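Local coordinates for packaging enzyme P4 (PDB 4BLO), which hydrolyses nucleoside triphosphates and probably works as a hexameric RecA-like motor that packages RNA into the procapsid of bacteriophage phi6, at residues Met1-Val5 with Gly56-Ala60; Ala8-Val13 with Ala179-Asn183; Leu19-Val25 with Leu219-Asp224; Val40-Ile45 with Ile172-Leu177; Ala127-Lys132 with Met229-Pro233. Residue numbers count along the deposited sequence, not the author numbering.

Interaction 1 of 5, residues Met1-Val5 with Gly56-Ala60; sequences MPIVV and GGSLA
Segments Met1-Val5 and Gly56-Ala60, neither in a regular strand, run antiparallel and join through a single beta bridge, the smallest unit of sheet pairing. Ile3 and Leu59 form the antiparallel hydrogen-bonded pair, their CA atoms 4.9 Å apart: Ile3 N donates to Leu59 O at 2.9 Å, and Leu59 N to Ile3 O at 2.7 Å. In register, Val4 CA faces Ser58 CA at 4.2 Å, while Val5 CA and Gly57 CA are 5.0 Å apart. Residues Pro2 to Val5 are extended, with phi from -80° to -110°. Segment 56-60 arrives through a classic gamma turn centred on Gly57 (phi 82°, psi -57°), with a weak bond of 2.9 Å from Ser58 N to Gly56 O. The positive phi suits a glycine here; a CB on Gly57 would come near Val5 O, at 3.5 Å. Among the side chains, Ser58 (chi1 t) sets OG 3.3 Å from Pro2 CB. Val5 (chi1 t) brings CG2 to 4.5 Å from Leu59 CD2, a light apolar touch. Ile3 takes chi1 m and chi2 t and, like Leu59, is buried. The bridge thus pins the N-terminal end beside the loop after helix 38-54: Val5 and Leu59 rest on Ala52 of that helix, Ile3 and Leu59 on Ile64, and Ile3 also reaches Phe182, just ahead of strand 184-187.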
# COMPACT_ATOMS: atom_id res chain seq x y z
N MET L 1 19.19 38.60 21.56
CA MET L 1 19.59 38.11 20.24
C MET L 1 20.95 37.35 20.23
O MET L 1 21.00 36.36 19.51
CB MET L 1 19.63 39.25 19.20
CG MET L 1 18.46 39.24 18.25
SD MET L 1 18.67 40.50 16.98
CE MET L 1 17.04 40.49 16.23
N PRO L 2 22.05 37.71 20.95
CA PRO L 2 23.29 36.92 20.80
C PRO L 2 23.31 35.61 21.61
O PRO L 2 22.45 35.39 22.47
CB PRO L 2 24.39 37.88 21.26
CG PRO L 2 23.72 38.79 22.20
CD PRO L 2 22.26 38.85 21.86
N ILE L 3 24.28 34.72 21.30
CA ILE L 3 24.48 33.44 21.98
C ILE L 3 25.78 33.57 22.79
O ILE L 3 26.88 33.53 22.22
CB ILE L 3 24.49 32.23 20.99
CG1 ILE L 3 23.15 32.15 20.22
CG2 ILE L 3 24.78 30.92 21.72
CD1 ILE L 3 23.13 31.21 19.00
N VAL L 4 25.65 33.76 24.12
CA VAL L 4 26.79 34.00 25.01
C VAL L 4 27.26 32.69 25.69
O VAL L 4 26.46 31.91 26.21
CB VAL L 4 26.52 35.16 26.02
CG1 VAL L 4 25.31 34.90 26.91
CG2 VAL L 4 27.76 35.50 26.84
N VAL L 5 28.58 32.48 25.65
CA VAL L 5 29.28 31.33 26.22
C VAL L 5 29.90 31.76 27.56
O VAL L 5 30.84 32.55 27.59
CB VAL L 5 30.34 30.76 25.23
CG1 VAL L 5 31.04 29.54 25.82
CG2 VAL L 5 29.70 30.41 23.89
N GLY L 56 34.12 37.66 21.65
CA GLY L 56 34.20 37.92 23.09
C GLY L 56 33.18 37.15 23.89
O GLY L 56 32.33 37.76 24.54
N GLY L 57 33.22 35.82 23.79
CA GLY L 57 32.24 34.94 24.43
C GLY L 57 31.01 34.85 23.56
O GLY L 57 30.64 33.77 23.10
N SER L 58 30.40 36.02 23.27
CA SER L 58 29.24 36.22 22.43
C SER L 58 29.47 35.63 21.02
O SER L 58 30.54 35.83 20.43
CB SER L 58 28.90 37.70 22.35
OG SER L 58 27.62 37.93 21.78
N LEU L 59 28.47 34.88 20.51
CA LEU L 59 28.48 34.22 19.20
C LEU L 59 27.18 34.46 18.44
O LEU L 59 26.11 34.58 19.05
CB LEU L 59 28.69 32.71 19.40
CG LEU L 59 29.93 32.04 18.76
CD1 LEU L 59 31.14 32.95 18.70
CD2 LEU L 59 30.28 30.77 19.47
N ALA L 60 27.28 34.49 17.10
CA ALA L 60 26.14 34.64 16.20
C ALA L 60 25.70 33.27 15.69
O ALA L 60 26.54 32.48 15.22
CB ALA L 60 26.51 35.54 15.04

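Interaction 2 of 5, residues Ala8-Val13 with Ala179-Asn183; sequences AHIDRV and ALGFN
The imidazole of His9 lies flat over the ring of Phe182, a face-to-face stack with centroids 3.7 Å apart and planes only 4° from parallel; NE2 of His9 is 3.5 Å from CE1 of Phe182. His9 stands on helix 7-22 with chi1 m and chi2 -60°, and the CA atoms of His9 and Leu180 are 5.0 Å apart. In its ring plane, ND1 of His9 donates to O of Leu180 at 2.9 Å. One turn on, Arg12 (chi1 to chi3 all m) gives two hydrogen bonds to O of Ala179, from NE at 3.1 Å and from NH2 at 2.8 Å; that NH2 also forms a salt bridge with Asp224. Beside these polar links, CG2 of Val13 touches CD2 of Leu180 at 3.8 Å. Gly181 has phi 113° and psi -4°, angles at which a CB would jam against the carbonyl of Leu180. The carbonyls of Ala179 and Leu180 thus accept side-chain donors from helix 7-22 just where Gly181 ends helix 167-179 in a Schellman motif.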
# COMPACT_ATOMS: atom_id res chain seq x y z
N ALA L 8 30.49 28.43 32.83
CA ALA L 8 29.68 27.24 33.12
C ALA L 8 29.66 26.31 31.91
O ALA L 8 29.77 25.10 32.09
CB ALA L 8 28.27 27.66 33.50
N HIS L 9 29.56 26.88 30.69
CA HIS L 9 29.57 26.15 29.42
C HIS L 9 30.96 25.55 29.17
O HIS L 9 31.05 24.37 28.83
CB HIS L 9 29.16 27.07 28.25
CG HIS L 9 27.78 27.63 28.36
ND1 HIS L 9 26.67 26.81 28.42
CD2 HIS L 9 27.36 28.92 28.36
CE1 HIS L 9 25.62 27.62 28.49
NE2 HIS L 9 25.99 28.89 28.46
N ILE L 10 32.04 26.35 29.38
CA ILE L 10 33.44 25.94 29.20
C ILE L 10 33.78 24.75 30.13
O ILE L 10 34.44 23.81 29.69
CB ILE L 10 34.43 27.13 29.40
CG1 ILE L 10 33.99 28.38 28.59
CG2 ILE L 10 35.87 26.71 29.06
CD1 ILE L 10 34.51 29.70 29.08
N ASP L 11 33.29 24.79 31.39
CA ASP L 11 33.51 23.75 32.40
C ASP L 11 32.78 22.43 32.07
O ASP L 11 33.19 21.38 32.57
CB ASP L 11 33.07 24.26 33.78
CG ASP L 11 33.90 25.41 34.33
OD1 ASP L 11 35.12 25.45 34.05
OD2 ASP L 11 33.33 26.25 35.06
N ARG L 12 31.74 22.49 31.22
CA ARG L 12 30.93 21.34 30.81
C ARG L 12 31.52 20.56 29.63
O ARG L 12 31.10 19.43 29.40
CB ARG L 12 29.50 21.80 30.43
CG ARG L 12 28.60 22.20 31.59
CD ARG L 12 28.03 21.02 32.37
NE ARG L 12 27.27 20.12 31.50
CZ ARG L 12 26.53 19.12 31.95
NH1 ARG L 12 26.40 18.91 33.25
NH2 ARG L 12 25.90 18.33 31.09
N VAL L 13 32.47 21.17 28.88
CA VAL L 13 33.09 20.61 27.67
C VAL L 13 33.63 19.17 27.91
O VAL L 13 33.28 18.26 27.15
CB VAL L 13 34.16 21.56 27.05
CG1 VAL L 13 34.86 20.94 25.85
CG2 VAL L 13 33.55 22.89 26.65
N ALA L 179 24.14 19.81 25.75
CA ALA L 179 24.97 19.13 26.75
C ALA L 179 25.77 20.13 27.56
O ALA L 179 25.94 19.94 28.76
CB ALA L 179 25.91 18.13 26.08
N LEU L 180 26.22 21.21 26.90
CA LEU L 180 26.99 22.32 27.49
C LEU L 180 26.13 23.17 28.43
O LEU L 180 26.68 23.97 29.19
CB LEU L 180 27.61 23.22 26.40
CG LEU L 180 28.61 22.58 25.45
CD1 LEU L 180 28.93 23.52 24.30
CD2 LEU L 180 29.90 22.16 26.17
N GLY L 181 24.81 23.01 28.38
CA GLY L 181 23.89 23.74 29.26
C GLY L 181 22.98 24.73 28.58
O GLY L 181 22.11 25.31 29.24
N PHE L 182 23.14 24.92 27.25
CA PHE L 182 22.31 25.84 26.48
C PHE L 182 20.89 25.36 26.36
O PHE L 182 20.65 24.16 26.27
CB PHE L 182 22.87 26.05 25.06
CG PHE L 182 24.13 26.87 25.00
CD1 PHE L 182 24.07 28.25 25.09
CD2 PHE L 182 25.37 26.26 24.87
CE1 PHE L 182 25.24 29.02 25.05
CE2 PHE L 182 26.53 27.02 24.83
CZ PHE L 182 26.46 28.40 24.92
N ASN L 183 19.94 26.31 26.34
CA ASN L 183 18.53 26.04 26.15
C ASN L 183 18.25 26.07 24.66
O ASN L 183 18.09 27.15 24.06
CB ASN L 183 17.68 27.06 26.91
CG ASN L 183 17.77 26.93 28.41
OD1 ASN L 183 17.62 27.92 29.13
ND2 ASN L 183 17.96 25.72 28.91

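Interaction 3 of 5, residues Leu19-Val25 with Leu219-Asp224; sequences LLDASPV and LFTQYD
A tyrosine knob filling a hollow at a helix end shapes this contact. Helix 7-22 runs out at Ala22, and Ser23 (phi -121°, psi 119°) turns the chain extended toward Val25, so that Leu19, Leu20, Ser23 and Val25 line a concave patch. Into it goes Tyr223 (chi1 m), just past helix 208-222; its CA is 6.0 Å from Leu19 CA. Leu20 CD2 covers one face of the ring, 4.0 Å from the centroid in a CH-pi contact. Leu19 O, 3.3 Å from Tyr223 CE1, and Val25 CG2, 3.3 Å from Tyr223 OH, sit at its edge. The hydroxyl makes a weak bond to Ser23 O (3.4 Å); Ser23 OG (chi1 p) gives another weak one to Gln222 OE1 (3.3 Å). Conversely, Val25 CB meets Leu219 CD1 at 3.9 Å. Asp224 salt-bridges to Arg105 and Arg12. Leu20 and Tyr223 both pack on Ile175 of helix 167-179, while Leu20 also touches Ile41 of helix 38-54.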
# COMPACT_ATOMS: atom_id res chain seq x y z
N LEU L 19 30.30 11.97 28.52
CA LEU L 19 28.93 11.48 28.33
C LEU L 19 28.76 10.83 26.97
O LEU L 19 28.13 9.77 26.88
CB LEU L 19 27.91 12.62 28.49
CG LEU L 19 27.64 13.16 29.90
CD1 LEU L 19 27.06 14.55 29.84
CD2 LEU L 19 26.69 12.23 30.68
N LEU L 20 29.34 11.45 25.93
CA LEU L 20 29.27 10.97 24.55
C LEU L 20 30.06 9.67 24.35
O LEU L 20 29.54 8.75 23.69
CB LEU L 20 29.76 12.07 23.58
CG LEU L 20 28.84 13.27 23.38
CD1 LEU L 20 29.60 14.46 22.87
CD2 LEU L 20 27.69 12.96 22.44
N ASP L 21 31.27 9.57 24.93
CA ASP L 21 32.14 8.39 24.81
C ASP L 21 31.67 7.22 25.67
O ASP L 21 31.87 6.07 25.28
CB ASP L 21 33.58 8.76 25.21
CG ASP L 21 34.29 9.72 24.27
OD1 ASP L 21 33.63 10.23 23.33
OD2 ASP L 21 35.49 9.98 24.49
N ALA L 22 31.07 7.52 26.84
CA ALA L 22 30.60 6.54 27.82
C ALA L 22 29.54 5.60 27.26
O ALA L 22 29.60 4.40 27.52
CB ALA L 22 30.05 7.26 29.04
N SER L 23 28.57 6.14 26.50
CA SER L 23 27.48 5.33 25.98
C SER L 23 27.39 5.36 24.43
O SER L 23 27.16 6.43 23.84
CB SER L 23 26.15 5.79 26.58
OG SER L 23 25.86 7.14 26.27
N PRO L 24 27.54 4.17 23.78
CA PRO L 24 27.34 4.11 22.32
C PRO L 24 25.83 4.11 22.01
O PRO L 24 25.08 3.32 22.59
CB PRO L 24 28.02 2.80 21.91
CG PRO L 24 28.10 1.98 23.15
CD PRO L 24 27.77 2.83 24.35
N VAL L 25 25.38 5.03 21.14
CA VAL L 25 23.95 5.13 20.82
C VAL L 25 23.68 4.91 19.34
O VAL L 25 24.57 5.07 18.49
CB VAL L 25 23.29 6.46 21.29
CG1 VAL L 25 23.20 6.53 22.80
CG2 VAL L 25 24.00 7.69 20.71
N LEU L 219 17.77 10.26 24.36
CA LEU L 219 19.04 10.70 23.80
C LEU L 219 19.48 12.00 24.50
O LEU L 219 20.64 12.14 24.88
CB LEU L 219 18.86 10.91 22.28
CG LEU L 219 19.95 10.44 21.31
CD1 LEU L 219 20.35 9.00 21.53
CD2 LEU L 219 19.49 10.60 19.88
N PHE L 220 18.53 12.92 24.76
CA PHE L 220 18.79 14.17 25.46
C PHE L 220 18.94 13.94 26.96
O PHE L 220 19.73 14.64 27.59
CB PHE L 220 17.70 15.21 25.19
CG PHE L 220 17.60 15.65 23.74
CD1 PHE L 220 18.73 15.72 22.93
CD2 PHE L 220 16.38 16.05 23.21
CE1 PHE L 220 18.63 16.14 21.60
CE2 PHE L 220 16.29 16.48 21.88
CZ PHE L 220 17.41 16.53 21.09
N THR L 221 18.21 12.96 27.54
CA THR L 221 18.29 12.63 28.97
C THR L 221 19.68 12.10 29.30
O THR L 221 20.26 12.47 30.32
CB THR L 221 17.19 11.63 29.38
OG1 THR L 221 15.92 12.11 28.92
CG2 THR L 221 17.15 11.38 30.88
N GLN L 222 20.23 11.26 28.42
CA GLN L 222 21.56 10.66 28.55
C GLN L 222 22.69 11.70 28.43
O GLN L 222 23.74 11.52 29.06
CB GLN L 222 21.73 9.59 27.48
CG GLN L 222 22.53 8.40 27.97
CD GLN L 222 22.24 7.18 27.15
OE1 GLN L 222 22.61 7.11 25.97
NE2 GLN L 222 21.59 6.18 27.76
N TYR L 223 22.48 12.78 27.62
CA TYR L 223 23.49 13.81 27.38
C TYR L 223 23.18 15.15 28.11
O TYR L 223 23.76 16.18 27.79
CB TYR L 223 23.69 14.03 25.87
CG TYR L 223 24.15 12.77 25.16
CD1 TYR L 223 25.27 12.07 25.59
CD2 TYR L 223 23.47 12.29 24.04
CE1 TYR L 223 25.68 10.91 24.95
CE2 TYR L 223 23.89 11.13 23.39
CZ TYR L 223 25.00 10.45 23.83
OH TYR L 223 25.42 9.31 23.18
N ASP L 224 22.30 15.09 29.14
CA ASP L 224 21.89 16.19 30.03
C ASP L 224 21.38 17.44 29.28
O ASP L 224 21.60 18.57 29.74
CB ASP L 224 23.02 16.58 30.99
CG ASP L 224 23.62 15.47 31.82
OD1 ASP L 224 22.88 14.50 32.16
OD2 ASP L 224 24.82 15.58 32.18

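Interaction 4 of 5, residues Val40-Ile45 with Ile172-Leu177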
# COMPACT_ATOMS: atom_id res chain seq x y z
N VAL L 40 31.72 13.43 15.76
CA VAL L 40 31.22 14.60 15.03
C VAL L 40 30.69 15.67 16.02
O VAL L 40 31.03 16.84 15.86
CB VAL L 40 30.15 14.17 13.98
CG1 VAL L 40 29.66 15.35 13.15
CG2 VAL L 40 30.70 13.09 13.05
N ILE L 41 29.90 15.24 17.05
CA ILE L 41 29.32 16.13 18.07
C ILE L 41 30.46 16.78 18.88
O ILE L 41 30.44 18.00 19.09
CB ILE L 41 28.28 15.41 18.98
CG1 ILE L 41 27.16 14.73 18.14
CG2 ILE L 41 27.66 16.38 19.98
CD1 ILE L 41 26.67 13.45 18.69
N LYS L 42 31.47 15.97 19.27
CA LYS L 42 32.65 16.45 20.01
C LYS L 42 33.41 17.50 19.19
O LYS L 42 33.75 18.56 19.72
CB LYS L 42 33.59 15.28 20.38
CG LYS L 42 33.04 14.29 21.40
CD LYS L 42 34.14 13.41 22.02
CE LYS L 42 34.72 12.38 21.08
NZ LYS L 42 35.76 11.56 21.74
N THR L 43 33.62 17.21 17.89
CA THR L 43 34.30 18.08 16.93
C THR L 43 33.56 19.41 16.80
O THR L 43 34.20 20.47 16.76
CB THR L 43 34.45 17.36 15.57
OG1 THR L 43 34.95 16.04 15.78
CG2 THR L 43 35.37 18.11 14.61
N TYR L 44 32.21 19.36 16.79
CA TYR L 44 31.34 20.54 16.72
C TYR L 44 31.53 21.40 17.97
O TYR L 44 31.74 22.60 17.82
CB TYR L 44 29.87 20.14 16.54
CG TYR L 44 28.91 21.31 16.52
CD1 TYR L 44 28.78 22.10 15.39
CD2 TYR L 44 28.08 21.58 17.61
CE1 TYR L 44 27.89 23.18 15.36
CE2 TYR L 44 27.19 22.65 17.59
CZ TYR L 44 27.10 23.45 16.46
OH TYR L 44 26.21 24.51 16.43
N ILE L 45 31.50 20.78 19.18
CA ILE L 45 31.68 21.48 20.47
C ILE L 45 33.02 22.24 20.46
O ILE L 45 33.03 23.45 20.74
CB ILE L 45 31.56 20.51 21.68
CG1 ILE L 45 30.11 19.98 21.82
CG2 ILE L 45 32.02 21.18 22.99
CD1 ILE L 45 29.96 18.67 22.60
N ILE L 172 23.22 17.33 15.99
CA ILE L 172 24.55 17.88 16.29
C ILE L 172 24.40 19.12 17.19
O ILE L 172 25.03 19.19 18.24
CB ILE L 172 25.33 18.21 14.99
CG1 ILE L 172 25.89 16.94 14.35
CG2 ILE L 172 26.47 19.20 15.25
CD1 ILE L 172 26.33 17.12 12.92
N VAL L 173 23.55 20.08 16.78
CA VAL L 173 23.34 21.33 17.50
C VAL L 173 22.61 21.06 18.82
O VAL L 173 23.01 21.61 19.85
CB VAL L 173 22.61 22.40 16.65
CG1 VAL L 173 22.61 23.76 17.35
CG2 VAL L 173 23.25 22.54 15.27
N CYS L 174 21.57 20.19 18.81
CA CYS L 174 20.78 19.85 20.00
C CYS L 174 21.65 19.16 21.07
O CYS L 174 21.68 19.65 22.20
CB CYS L 174 19.58 19.00 19.62
SG CYS L 174 18.18 19.94 18.96
N ILE L 175 22.36 18.06 20.72
CA ILE L 175 23.22 17.32 21.65
C ILE L 175 24.46 18.16 22.01
O ILE L 175 24.77 18.31 23.19
CB ILE L 175 23.59 15.91 21.12
CG1 ILE L 175 22.33 15.04 20.93
CG2 ILE L 175 24.61 15.20 22.05
CD1 ILE L 175 22.47 13.93 19.88
N GLY L 176 25.14 18.69 21.00
CA GLY L 176 26.35 19.49 21.18
C GLY L 176 26.21 20.66 22.12
O GLY L 176 26.92 20.73 23.13
N LEU L 177 25.27 21.58 21.81
CA LEU L 177 25.06 22.79 22.62
C LEU L 177 24.22 22.52 23.87
O LEU L 177 24.47 23.13 24.91
CB LEU L 177 24.43 23.93 21.80
CG LEU L 177 25.23 24.43 20.57
CD1 LEU L 177 24.54 25.61 19.93
CD2 LEU L 177 26.65 24.84 20.95
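Tyr44 gives up the most surface in this helix crossing, followed by Ile172 and Ile41. The tyrosine, with chi1 t, aims its CA-to-CB bond at helix 172-177 and lays one ring face over Ile172: CG2 of Ile172 is 3.7 Å from the ring centroid, a CH-pi contact, and 3.5 Å from CG of Tyr44. The ring edge meets CG of Leu177, 4.0 Å from CE2 of Tyr44, and its hydroxyl hydrogen-bonds to Ile64 O outside the pair. Ile172 also reaches back, its CD1 3.8 Å from CG1 of Val40. The axes of segments 40-45 and 172-177 cross at -68°, 9.0 Å apart at closest approach. In this RecA-like fold helix 167-179 lies between the sheet, where Cys174 packs on Val184 and Val186 of strand 184-187, and helix 38-54 of the N-terminal part. Gly176 makes the approach possible, since a CB there would fall 3.0 Å from CD2 of Tyr44, a clash. Beside it, Ile41 sets CG2 3.6 Å from N of Gly176 and 3.9 Å from CG2 of Ile175.

Interaction 5 of 5, residues Ala127-Lys132 with Met229-Pro233. With ADP (adenosine-5'-diphosphate), chain B.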
# COMPACT_ATOMS: atom_id res chain seq x y z
N ALA L 127 -2.32 23.07 16.42
CA ALA L 127 -2.82 23.16 15.04
C ALA L 127 -2.08 24.31 14.34
O ALA L 127 -1.37 25.04 15.02
CB ALA L 127 -4.33 23.42 15.05
N THR L 128 -2.18 24.46 13.01
CA THR L 128 -1.48 25.56 12.35
C THR L 128 -2.05 26.90 12.78
O THR L 128 -3.27 27.05 12.87
CB THR L 128 -1.47 25.43 10.83
OG1 THR L 128 -2.76 25.05 10.35
CG2 THR L 128 -0.41 24.47 10.35
N GLY L 129 -1.16 27.85 13.08
CA GLY L 129 -1.51 29.19 13.51
C GLY L 129 -2.12 29.24 14.90
O GLY L 129 -2.86 30.17 15.21
N SER L 130 -1.81 28.23 15.75
CA SER L 130 -2.29 28.13 17.13
C SER L 130 -1.44 28.97 18.07
O SER L 130 -1.82 29.15 19.24
CB SER L 130 -2.28 26.67 17.60
OG SER L 130 -0.99 26.10 17.48
N GLY L 131 -0.30 29.44 17.58
CA GLY L 131 0.63 30.26 18.32
C GLY L 131 1.81 29.52 18.92
O GLY L 131 2.26 29.89 20.00
N LYS L 132 2.32 28.49 18.22
CA LYS L 132 3.47 27.70 18.69
C LYS L 132 4.76 28.54 18.63
O LYS L 132 5.42 28.71 19.65
CB LYS L 132 3.64 26.40 17.87
CG LYS L 132 2.47 25.44 17.95
CD LYS L 132 2.70 24.17 17.10
CE LYS L 132 2.64 24.38 15.61
NZ LYS L 132 1.30 24.86 15.13
N MET L 229 11.08 20.99 21.11
CA MET L 229 10.84 20.79 19.67
C MET L 229 9.40 21.13 19.34
O MET L 229 8.50 20.62 20.01
CB MET L 229 11.15 19.35 19.23
CG MET L 229 12.59 18.95 19.42
SD MET L 229 13.05 17.52 18.42
CE MET L 229 11.96 16.30 19.06
N VAL L 230 9.17 21.99 18.32
CA VAL L 230 7.78 22.30 17.95
C VAL L 230 7.35 21.23 16.96
O VAL L 230 8.03 20.98 15.96
CB VAL L 230 7.44 23.76 17.50
CG1 VAL L 230 8.61 24.70 17.67
CG2 VAL L 230 6.83 23.84 16.10
N VAL L 231 6.26 20.52 17.33
CA VAL L 231 5.76 19.38 16.58
C VAL L 231 4.35 19.72 16.01
O VAL L 231 3.38 19.91 16.75
CB VAL L 231 5.83 18.04 17.40
CG1 VAL L 231 7.25 17.76 17.86
CG2 VAL L 231 4.92 18.05 18.62
N ASN L 232 4.29 19.90 14.67
CA ASN L 232 3.06 20.25 13.97
C ASN L 232 2.56 19.00 13.23
O ASN L 232 3.14 18.59 12.22
CB ASN L 232 3.25 21.45 13.03
CG ASN L 232 1.95 22.13 12.56
OD1 ASN L 232 0.94 21.49 12.19
ND2 ASN L 232 1.98 23.46 12.51
N PRO L 233 1.48 18.36 13.73
CA PRO L 233 1.01 17.12 13.08
C PRO L 233 -0.09 17.34 12.03
O PRO L 233 -0.97 18.18 12.22
CB PRO L 233 0.48 16.30 14.26
CG PRO L 233 0.13 17.33 15.34
CD PRO L 233 0.70 18.67 14.95
PB ADP B . 2.14 28.52 14.50
O1B ADP B . 1.41 27.57 15.46
O2B ADP B . 3.65 28.47 14.79
O3B ADP B . 1.89 28.13 13.07
PA ADP B . 2.36 31.41 14.94
O1A ADP B . 3.41 31.61 13.83
O2A ADP B . 3.05 31.40 16.25
O3A ADP B . 1.61 30.02 14.72
O5' ADP B . 1.30 32.59 14.91
C5' ADP B . -0.01 32.41 15.46
C4' ADP B . -0.79 33.70 15.42
O4' ADP B . -0.96 34.10 14.05
C3' ADP B . -2.20 33.59 15.99
O3' ADP B . -2.22 33.76 17.40
C2' ADP B . -2.94 34.70 15.23
O2' ADP B . -2.77 35.98 15.82
C1' ADP B . -2.26 34.63 13.86
N9 ADP B . -2.98 33.82 12.87
C8 ADP B . -2.64 32.58 12.40
N7 ADP B . -3.47 32.08 11.52
C5 ADP B . -4.43 33.08 11.39
C6 ADP B . -5.60 33.18 10.60
N6 ADP B . -6.05 32.20 9.82
N1 ADP B . -6.33 34.32 10.69
C2 ADP B . -5.92 35.28 11.53
N3 ADP B . -4.85 35.29 12.33
C4 ADP B . -4.14 34.16 12.21
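Remarkably little of this contact is direct: loop and strand bury just 226 Å² and meet mainly through Lys132, whose NZ is also held by O1B of ADP at 2.7 Å. The loop is the Walker A P-loop of a P-loop NTPase, the bend between strand 120-126 and helix 132-140 that wraps a beta-phosphate in amides. Lys132 N hydrogen-bonds to O1B of ADP at 3.0 Å, Gly131 N to O1B at 3.3 Å, and Gly129 N to O3B at 3.1 Å. A type II turn from Ala127 to Ser130 shapes the loop; at Gly129 a CB would clash with N7 of ADP. Strand 226-231, paired with strand 120-126 in the sheet, backs the lysine: Lys132 CE lies 4.3 Å from Val230 CG2. Past the strand, Asn232 lends its side chain to the same wall, next to Thr128, which also packs on Ala249 of a neighbouring subunit. Lys132 NZ hydrogen-bonds to Gly126 O too, and Ser130 OG donates to Ala127 O at 2.7 Å.

From the N terminus, interaction 1 closes first, pairing two N-terminal loops: the chain start and the loop after helix 38-54. Interactions 2 and 3 both open on helix 7-22 and run far downstream, to the ends of helices 167-179 and 208-222; they cross each other and interaction 1. Interaction 4 also crosses interaction 1, but nests inside the loops of 2 and 3. Contacts 1 to 4 form a touching chain, linked by Phe182 against Val4, Arg12 with Asp224, and Asp21 with Lys42; of these, 2, 3 and 4 tie helices 7-22 and 38-54 to the RecA-like core. Interaction 5 opens after 1 has closed, crosses 2, 3 and 4, and ties the P-loop after strand 120-126 to adjacent strand 226-231.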